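Local coordinates for ACYL carrier protein ACPA (Mycobacterium tuberculosis, PDB 2CGQ) that probably carries acyl groups as thioesters on a phosphopantetheine arm, as acyl carrier proteins do, at residues I31-R43 with L55-L69. Sequence-based numbering, arbitrary orientation.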
ATOM      1  N   ILE A  31      -6.953   1.062   3.066  1.00 28.82           N
ATOM      2  CA  ILE A  31      -5.624   0.696   2.572  1.00 28.91           C
ATOM      3  C   ILE A  31      -5.068  -0.429   3.431  1.00 28.81           C
ATOM      4  O   ILE A  31      -4.461  -1.372   2.906  1.00 30.20           O
ATOM      5  CB  ILE A  31      -4.688   1.919   2.502  1.00 27.74           C
ATOM      6  CG1 ILE A  31      -5.203   2.882   1.412  1.00 28.72           C
ATOM      7  CG2 ILE A  31      -3.265   1.484   2.279  1.00 28.14           C
ATOM      8  CD1 ILE A  31      -4.539   4.278   1.472  1.00 28.15           C
ATOM      9  N   ASN A  32      -5.275  -0.342   4.752  1.00 30.61           N
ATOM     10  CA  ASN A  32      -4.826  -1.392   5.675  1.00 29.06           C
ATOM     11  C   ASN A  32      -5.461  -2.712   5.345  1.00 29.74           C
ATOM     12  O   ASN A  32      -4.778  -3.741   5.317  1.00 29.75           O
ATOM     13  CB  ASN A  32      -5.136  -1.045   7.130  1.00 30.01           C
ATOM     14  CG  ASN A  32      -4.391   0.155   7.617  1.00 28.26           C
ATOM     15  OD1 ASN A  32      -3.391   0.607   7.005  1.00 27.51           O
ATOM     16  ND2 ASN A  32      -4.841   0.681   8.757  1.00 27.15           N
ATOM     17  N   ALA A  33      -6.766  -2.699   5.086  1.00 29.26           N
ATOM     18  CA  ALA A  33      -7.487  -3.941   4.714  1.00 28.39           C
ATOM     19  C   ALA A  33      -6.886  -4.564   3.442  1.00 28.66           C
ATOM     20  O   ALA A  33      -6.735  -5.785   3.395  1.00 27.83           O
ATOM     21  CB  ALA A  33      -8.951  -3.654   4.513  1.00 28.04           C
ATOM     22  N   THR A  34      -6.547  -3.739   2.445  1.00 28.08           N
ATOM     23  CA  THR A  34      -5.961  -4.238   1.185  1.00 27.82           C
ATOM     24  C   THR A  34      -4.584  -4.841   1.468  1.00 26.36           C
ATOM     25  O   THR A  34      -4.218  -5.933   0.969  1.00 25.24           O
ATOM     26  CB  THR A  34      -5.911  -3.084   0.156  1.00 28.23           C
ATOM     27  OG1 THR A  34      -7.299  -2.728  -0.158  1.00 30.92           O
ATOM     28  CG2 THR A  34      -5.135  -3.479  -1.119  1.00 27.47           C
ATOM     29  N   ILE A  35      -3.787  -4.115   2.247  1.00 26.23           N
ATOM     30  CA  ILE A  35      -2.497  -4.645   2.692  1.00 25.64           C
ATOM     31  C   ILE A  35      -2.652  -6.005   3.393  1.00 26.98           C
ATOM     32  O   ILE A  35      -1.962  -6.970   3.101  1.00 26.13           O
ATOM     33  CB  ILE A  35      -1.779  -3.625   3.601  1.00 25.70           C
ATOM     34  CG1 ILE A  35      -1.283  -2.451   2.739  1.00 24.52           C
ATOM     35  CG2 ILE A  35      -0.652  -4.329   4.329  1.00 26.61           C
ATOM     36  CD1 ILE A  35      -0.688  -1.217   3.571  1.00 25.50           C
ATOM     37  N   GLN A  36      -3.585  -6.078   4.332  1.00 28.17           N
ATOM     38  CA  GLN A  36      -3.859  -7.346   4.998  1.00 28.54           C
ATOM     39  C   GLN A  36      -4.330  -8.451   4.067  1.00 29.22           C
ATOM     40  O   GLN A  36      -3.938  -9.612   4.250  1.00 29.54           O
ATOM     41  CB  GLN A  36      -4.851  -7.133   6.128  1.00 30.02           C
ATOM     42  CG  GLN A  36      -4.280  -6.314   7.290  1.00 30.50           C
ATOM     43  CD  GLN A  36      -5.329  -5.954   8.302  1.00 30.30           C
ATOM     44  OE1 GLN A  36      -6.488  -5.749   7.932  1.00 32.86           O
ATOM     45  NE2 GLN A  36      -4.946  -5.894   9.599  1.00 30.53           N
ATOM     46  N   ARG A  37      -5.186  -8.118   3.100  1.00 29.46           N
ATOM     47  CA  ARG A  37      -5.693  -9.113   2.162  1.00 29.79           C
ATOM     48  C   ARG A  37      -4.505  -9.699   1.359  1.00 29.64           C
ATOM     49  O   ARG A  37      -4.344 -10.914   1.247  1.00 28.31           O
ATOM     50  CB  ARG A  37      -6.708  -8.430   1.244  1.00 30.65           C
ATOM     51  CG  ARG A  37      -7.874  -9.161   0.730  1.00 32.53           C
ATOM     52  CD  ARG A  37      -8.342  -8.573  -0.624  1.00 33.15           C
ATOM     53  NE  ARG A  37      -7.193  -8.568  -1.560  1.00 36.40           N
ATOM     54  CZ  ARG A  37      -6.818  -9.592  -2.343  1.00 35.52           C
ATOM     55  NH1 ARG A  37      -7.507 -10.691  -2.367  1.00 31.53           N
ATOM     56  NH2 ARG A  37      -5.678  -9.511  -3.041  1.00 36.57           N
ATOM     57  N   ILE A  38      -3.664  -8.820   0.821  1.00 28.60           N
ATOM     58  CA  ILE A  38      -2.489  -9.241   0.033  1.00 28.66           C
ATOM     59  C   ILE A  38      -1.501 -10.073   0.817  1.00 28.37           C
ATOM     60  O   ILE A  38      -1.013 -11.104   0.317  1.00 29.01           O
ATOM     61  CB  ILE A  38      -1.764  -8.017  -0.616  1.00 29.28           C
ATOM     62  CG1 ILE A  38      -2.672  -7.424  -1.675  1.00 28.36           C
ATOM     63  CG2 ILE A  38      -0.369  -8.390  -1.214  1.00 28.46           C
ATOM     64  CD1 ILE A  38      -2.237  -6.010  -2.078  1.00 28.70           C
ATOM     65  N   LEU A  39      -1.224  -9.703   2.044  1.00 29.33           N
ATOM     66  CA  LEU A  39      -0.272 -10.441   2.850  1.00 29.46           C
ATOM     67  C   LEU A  39      -0.928 -11.625   3.600  1.00 30.28           C
ATOM     68  O   LEU A  39      -0.213 -12.428   4.222  1.00 29.26           O
ATOM     69  CB  LEU A  39       0.363  -9.567   3.887  1.00 30.09           C
ATOM     70  CG  LEU A  39       1.140  -8.325   3.464  1.00 28.80           C
ATOM     71  CD1 LEU A  39       1.442  -7.538   4.685  1.00 31.37           C
ATOM     72  CD2 LEU A  39       2.397  -8.752   2.760  1.00 30.56           C
ATOM     73  N   ARG A  40      -2.264 -11.737   3.563  1.00 30.54           N
ATOM     74  CA  ARG A  40      -2.946 -12.765   4.358  1.00 30.58           C
ATOM     75  C   ARG A  40      -2.568 -12.722   5.846  1.00 31.00           C
ATOM     76  O   ARG A  40      -2.229 -13.751   6.463  1.00 31.39           O
ATOM     77  CB  ARG A  40      -2.628 -14.134   3.774  1.00 30.95           C
ATOM     78  CG  ARG A  40      -3.178 -14.259   2.410  1.00 31.76           C
ATOM     79  CD  ARG A  40      -2.801 -15.545   1.835  1.00 36.75           C
ATOM     80  NE  ARG A  40      -2.900 -15.407   0.398  1.00 42.45           N
ATOM     81  CZ  ARG A  40      -3.367 -16.329  -0.401  1.00 37.80           C
ATOM     82  NH1 ARG A  40      -3.419 -16.083  -1.690  1.00 35.20           N
ATOM     83  NH2 ARG A  40      -3.792 -17.501   0.077  1.00 43.43           N
ATOM     84  N   THR A  41      -2.677 -11.555   6.441  1.00 30.69           N
ATOM     85  CA  THR A  41      -2.382 -11.385   7.869  1.00 32.54           C
ATOM     86  C   THR A  41      -3.476 -10.579   8.537  1.00 32.94           C
ATOM     87  O   THR A  41      -4.216  -9.874   7.865  1.00 33.35           O
ATOM     88  CB  THR A  41      -1.030 -10.707   8.061  1.00 33.48           C
ATOM     89  OG1 THR A  41      -0.742 -10.593   9.451  1.00 35.15           O
ATOM     90  CG2 THR A  41      -1.023  -9.307   7.477  1.00 32.67           C
ATOM     91  N   ASP A  42      -3.604 -10.730   9.845  1.00 32.08           N
ATOM     92  CA  ASP A  42      -4.513  -9.898  10.643  1.00 33.05           C
ATOM     93  C   ASP A  42      -3.720  -8.967  11.540  1.00 33.07           C
ATOM     94  O   ASP A  42      -4.296  -8.272  12.401  1.00 32.99           O
ATOM     95  CB  ASP A  42      -5.444 -10.757  11.498  1.00 33.87           C
ATOM     96  CG  ASP A  42      -4.684 -11.737  12.398  1.00 37.82           C
ATOM     97  OD1 ASP A  42      -5.337 -12.553  13.113  1.00 41.40           O
ATOM     98  OD2 ASP A  42      -3.429 -11.731  12.353  1.00 44.13           O
ATOM     99  N   ARG A  43      -2.395  -8.963  11.378  1.00 32.25           N
ATOM    100  CA  ARG A  43      -1.580  -8.061  12.162  1.00 32.70           C
ATOM    101  C   ARG A  43      -1.978  -6.617  11.925  1.00 31.37           C
ATOM    102  O   ARG A  43      -2.374  -6.238  10.814  1.00 30.88           O
ATOM    103  CB  ARG A  43      -0.099  -8.253  11.848  1.00 32.85           C
ATOM    104  CG  ARG A  43       0.338  -7.826  10.518  1.00 38.36           C
ATOM    105  CD  ARG A  43       1.819  -8.234  10.273  1.00 38.94           C
ATOM    106  NE  ARG A  43       2.742  -7.443  11.107  1.00 42.05           N
ATOM    107  CZ  ARG A  43       4.076  -7.522  11.012  1.00 42.19           C
ATOM    108  NH1 ARG A  43       4.848  -6.758  11.773  1.00 43.11           N
ATOM    109  NH2 ARG A  43       4.642  -8.343  10.131  1.00 45.44           N
ATOM    110  N   LEU A  55       6.820  -5.827   7.009  1.00 27.26           N
ATOM    111  CA  LEU A  55       5.604  -6.551   6.606  1.00 28.41           C
ATOM    112  C   LEU A  55       5.832  -7.724   5.661  1.00 28.18           C
ATOM    113  O   LEU A  55       4.909  -8.531   5.432  1.00 29.74           O
ATOM    114  CB  LEU A  55       4.594  -5.582   6.006  1.00 29.17           C
ATOM    115  CG  LEU A  55       4.068  -4.551   6.988  1.00 27.13           C
ATOM    116  CD1 LEU A  55       3.178  -3.559   6.302  1.00 26.05           C
ATOM    117  CD2 LEU A  55       3.269  -5.248   8.085  1.00 29.82           C
ATOM    118  N   GLY A  56       7.045  -7.795   5.122  1.00 28.42           N
ATOM    119  CA  GLY A  56       7.493  -8.850   4.241  1.00 29.33           C
ATOM    120  C   GLY A  56       6.966  -8.773   2.819  1.00 28.94           C
ATOM    121  O   GLY A  56       6.791  -9.807   2.143  1.00 28.09           O
ATOM    122  N   PHE A  57       6.677  -7.578   2.328  1.00 28.43           N
ATOM    123  CA  PHE A  57       6.392  -7.405   0.915  1.00 28.93           C
ATOM    124  C   PHE A  57       7.605  -7.806   0.088  1.00 29.49           C
ATOM    125  O   PHE A  57       8.744  -7.574   0.473  1.00 29.44           O
ATOM    126  CB  PHE A  57       6.006  -5.953   0.549  1.00 29.03           C
ATOM    127  CG  PHE A  57       4.560  -5.623   0.798  1.00 26.36           C
ATOM    128  CD1 PHE A  57       4.113  -5.238   2.034  1.00 29.86           C
ATOM    129  CD2 PHE A  57       3.633  -5.738  -0.221  1.00 30.38           C
ATOM    130  CE1 PHE A  57       2.778  -4.923   2.224  1.00 30.16           C
ATOM    131  CE2 PHE A  57       2.300  -5.420  -0.028  1.00 30.98           C
ATOM    132  CZ  PHE A  57       1.856  -5.076   1.156  1.00 27.99           C
ATOM    133  N   ASP A  58       7.327  -8.421  -1.058  1.00 30.29           N
ATOM    134  CA  ASP A  58       8.309  -8.714  -2.061  1.00 30.75           C
ATOM    135  C   ASP A  58       7.850  -8.009  -3.344  1.00 31.35           C
ATOM    136  O   ASP A  58       6.879  -7.255  -3.336  1.00 30.48           O
ATOM    137  CB  ASP A  58       8.491 -10.244  -2.214  1.00 31.33           C
ATOM    138  CG  ASP A  58       7.220 -10.970  -2.583  1.00 32.91           C
ATOM    139  OD1 ASP A  58       6.220 -10.333  -2.910  1.00 28.49           O
ATOM    140  OD2 ASP A  58       7.222 -12.228  -2.600  1.00 35.92           O
ATOM    141  N   SER A  59       8.576  -8.185  -4.435  1.00 30.98           N
ATOM    142  CA  SER A  59       8.233  -7.440  -5.628  1.00 30.12           C
ATOM    143  C   SER A  59       6.837  -7.774  -6.162  1.00 29.09           C
ATOM    144  O   SER A  59       6.125  -6.879  -6.577  1.00 26.58           O
ATOM    145  CB  SER A  59       9.268  -7.626  -6.714  1.00 31.88           C
ATOM    146  OG  SER A  59       9.343  -8.981  -7.050  1.00 37.94           O
ATOM    147  N   LEU A  60       6.461  -9.050  -6.128  1.00 28.51           N
ATOM    148  CA  LEU A  60       5.117  -9.445  -6.585  1.00 28.12           C
ATOM    149  C   LEU A  60       4.092  -8.738  -5.671  1.00 27.77           C
ATOM    150  O   LEU A  60       3.141  -8.206  -6.155  1.00 25.77           O
ATOM    151  CB  LEU A  60       4.940 -10.947  -6.483  1.00 28.53           C
ATOM    152  CG  LEU A  60       3.513 -11.495  -6.663  1.00 29.47           C
ATOM    153  CD1 LEU A  60       2.953 -10.973  -7.895  1.00 28.75           C
ATOM    154  CD2 LEU A  60       3.515 -12.989  -6.627  1.00 32.10           C
ATOM    155  N   LYS A  61       4.244  -8.793  -4.347  1.00 26.35           N
ATOM    156  CA  LYS A  61       3.188  -8.286  -3.486  1.00 27.82           C
ATOM    157  C   LYS A  61       3.115  -6.767  -3.578  1.00 27.04           C
ATOM    158  O   LYS A  61       2.052  -6.164  -3.420  1.00 25.94           O
ATOM    159  CB  LYS A  61       3.349  -8.766  -2.028  1.00 28.54           C
ATOM    160  CG  LYS A  61       3.111 -10.318  -1.886  1.00 31.02           C
ATOM    161  CD  LYS A  61       3.404 -10.815  -0.446  1.00 33.10           C
ATOM    162  CE  LYS A  61       3.665 -12.291  -0.497  1.00 37.29           C
ATOM    163  NZ  LYS A  61       3.556 -13.108   0.782  1.00 40.56           N
ATOM    164  N   LEU A  62       4.242  -6.125  -3.840  1.00 27.66           N
ATOM    165  CA  LEU A  62       4.201  -4.671  -4.044  1.00 27.34           C
ATOM    166  C   LEU A  62       3.462  -4.323  -5.333  1.00 26.25           C
ATOM    167  O   LEU A  62       2.754  -3.326  -5.372  1.00 26.88           O
ATOM    168  CB  LEU A  62       5.586  -4.086  -4.128  1.00 28.48           C
ATOM    169  CG  LEU A  62       6.316  -4.125  -2.797  1.00 29.56           C
ATOM    170  CD1 LEU A  62       7.825  -3.911  -3.023  1.00 34.21           C
ATOM    171  CD2 LEU A  62       5.697  -3.180  -1.814  1.00 31.99           C
ATOM    172  N   PHE A  63       3.665  -5.118  -6.395  1.00 26.50           N
ATOM    173  CA  PHE A  63       2.928  -4.928  -7.635  1.00 25.92           C
ATOM    174  C   PHE A  63       1.441  -5.103  -7.395  1.00 24.82           C
ATOM    175  O   PHE A  63       0.616  -4.369  -7.900  1.00 23.51           O
ATOM    176  CB  PHE A  63       3.414  -5.929  -8.704  1.00 26.92           C
ATOM    177  CG  PHE A  63       2.679  -5.847  -9.990  1.00 26.53           C
ATOM    178  CD1 PHE A  63       2.978  -4.843 -10.917  1.00 29.62           C
ATOM    179  CD2 PHE A  63       1.631  -6.711 -10.265  1.00 27.51           C
ATOM    180  CE1 PHE A  63       2.310  -4.765 -12.113  1.00 29.36           C
ATOM    181  CE2 PHE A  63       0.912  -6.596 -11.473  1.00 30.67           C
ATOM    182  CZ  PHE A  63       1.271  -5.628 -12.389  1.00 28.72           C
ATOM    183  N   GLN A  64       1.080  -6.144  -6.624  1.00 25.20           N
ATOM    184  CA  GLN A  64      -0.310  -6.350  -6.257  1.00 25.05           C
ATOM    185  C   GLN A  64      -0.840  -5.143  -5.518  1.00 25.26           C
ATOM    186  O   GLN A  64      -1.954  -4.710  -5.764  1.00 24.41           O
ATOM    187  CB  GLN A  64      -0.478  -7.577  -5.382  1.00 26.10           C
ATOM    188  CG  GLN A  64      -0.393  -8.903  -6.034  1.00 26.38           C
ATOM    189  CD  GLN A  64      -0.794  -9.990  -5.048  1.00 23.77           C
ATOM    190  OE1 GLN A  64       0.023 -10.461  -4.321  1.00 27.01           O
ATOM    191  NE2 GLN A  64      -2.078 -10.358  -5.040  1.00 28.90           N
ATOM    192  N   LEU A  65      -0.085  -4.625  -4.560  1.00 25.36           N
ATOM    193  CA  LEU A  65      -0.567  -3.488  -3.793  1.00 25.42           C
ATOM    194  C   LEU A  65      -0.877  -2.292  -4.671  1.00 24.87           C
ATOM    195  O   LEU A  65      -1.953  -1.695  -4.554  1.00 25.08           O
ATOM    196  CB  LEU A  65       0.408  -3.090  -2.688  1.00 25.17           C
ATOM    197  CG  LEU A  65       0.050  -1.930  -1.837  1.00 25.63           C
ATOM    198  CD1 LEU A  65      -1.179  -2.174  -1.030  1.00 29.09           C
ATOM    199  CD2 LEU A  65       1.236  -1.678  -0.896  1.00 27.42           C
ATOM    200  N   ILE A  66       0.057  -1.930  -5.524  1.00 25.30           N
ATOM    201  CA  ILE A  66      -0.140  -0.738  -6.394  1.00 26.32           C
ATOM    202  C   ILE A  66      -1.369  -0.923  -7.304  1.00 25.00           C
ATOM    203  O   ILE A  66      -2.257  -0.094  -7.378  1.00 24.88           O
ATOM    204  CB  ILE A  66       1.111  -0.411  -7.210  1.00 27.55           C
ATOM    205  CG1 ILE A  66       2.331  -0.099  -6.268  1.00 28.85           C
ATOM    206  CG2 ILE A  66       0.849   0.767  -8.132  1.00 27.07           C
ATOM    207  CD1 ILE A  66       2.083   0.973  -5.193  1.00 31.46           C
ATOM    208  N   THR A  67      -1.437  -2.042  -7.988  1.00 25.58           N
ATOM    209  CA  THR A  67      -2.493  -2.296  -8.933  1.00 26.07           C
ATOM    210  C   THR A  67      -3.864  -2.462  -8.221  1.00 25.61           C
ATOM    211  O   THR A  67      -4.900  -1.940  -8.697  1.00 25.60           O
ATOM    212  CB  THR A  67      -2.128  -3.461  -9.864  1.00 26.42           C
ATOM    213  OG1 THR A  67      -1.935  -4.679  -9.120  1.00 24.60           O
ATOM    214  CG2 THR A  67      -0.883  -3.141 -10.706  1.00 28.13           C
ATOM    215  N   GLU A  68      -3.897  -3.219  -7.101  1.00 25.52           N
ATOM    216  CA  GLU A  68      -5.134  -3.295  -6.299  1.00 25.65           C
ATOM    217  C   GLU A  68      -5.665  -1.910  -5.896  1.00 25.12           C
ATOM    218  O   GLU A  68      -6.878  -1.670  -5.938  1.00 24.52           O
ATOM    219  CB  GLU A  68      -4.980  -4.226  -5.083  0.65 25.27           C
ATOM    220  CG  GLU A  68      -6.307  -4.606  -4.418  0.65 27.03           C
ATOM    221  CD  GLU A  68      -6.302  -5.941  -3.650  0.65 27.16           C
ATOM    222  OE1 GLU A  68      -7.160  -6.111  -2.744  0.65 30.61           O
ATOM    223  OE2 GLU A  68      -5.463  -6.815  -3.973  0.65 25.40           O
ATOM    224  N   LEU A  69      -4.797  -1.034  -5.406  1.00 25.97           N
ATOM    225  CA  LEU A  69      -5.200   0.300  -5.025  1.00 25.55           C
ATOM    226  C   LEU A  69      -5.638   1.142  -6.209  1.00 25.60           C
ATOM    227  O   LEU A  69      -6.673   1.839  -6.143  1.00 25.17           O
ATOM    228  CB  LEU A  69      -4.061   1.013  -4.302  1.00 26.91           C
ATOM    229  CG  LEU A  69      -3.683   0.423  -2.931  1.00 27.89           C
ATOM    230  CD1 LEU A  69      -2.460   1.163  -2.434  1.00 31.28           C
ATOM    231  CD2 LEU A  69      -4.788   0.520  -1.997  1.00 29.24           C
TER
HETATM  232  O   HOH W   1      -8.602  -4.358  -1.734  1.00 43.15           O
HETATM  233  O   HOH W   2       0.501 -13.384   1.058  1.00 51.36           O
HETATM  234  O   HOH W   3       3.173  -9.083   7.402  1.00 50.92           O
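Helices 31-39 and 59-69 run roughly antiparallel in the helical bundle of this acyl carrier protein, their axes 10.1 Å apart at closest approach and inclined at 142°. Ile38 is the knob, set in a hole formed by Lys61, Gln64, Leu65 and Glu68. Its CD1 presses on the helix backbone, 3.5 Å from Leu65 CA. Its CG2, anti to the backbone N, turns instead to Lys61 CB and Gln64 OE1. Deeper in, Ile35 CG1 meets Leu65 CD1 at 3.8 Å. The Asp-Ser pair at 58-59 matches the family's phosphopantetheine attachment motif; Ser59 is probably the attachment serine, as in relatives. Asp58 is the N-cap of helix 59-69: its OD1 accepts from Lys61 N. Phe57, which precedes Asp58, turns one ring face to Leu39, whose CD2 makes a CH-pi contact 3.9 Å from the ring centroid. Ile35 CG2 lies at the ring edge. In one of two Glu68 conformers, Arg37 and Glu68 form a salt bridge, Arg37 NE to Glu68 OE1 2.7 Å and Arg37 NH2 to Glu68 OE2 2.9 Å. Both hydrogen bonds are weak, bent to about 125°, with the guanidinium and carboxylate planes 45° apart. Thr34 OG1 bonds Glu72. Helix 88-96 packs on Ile31 and Leu69 through Val91.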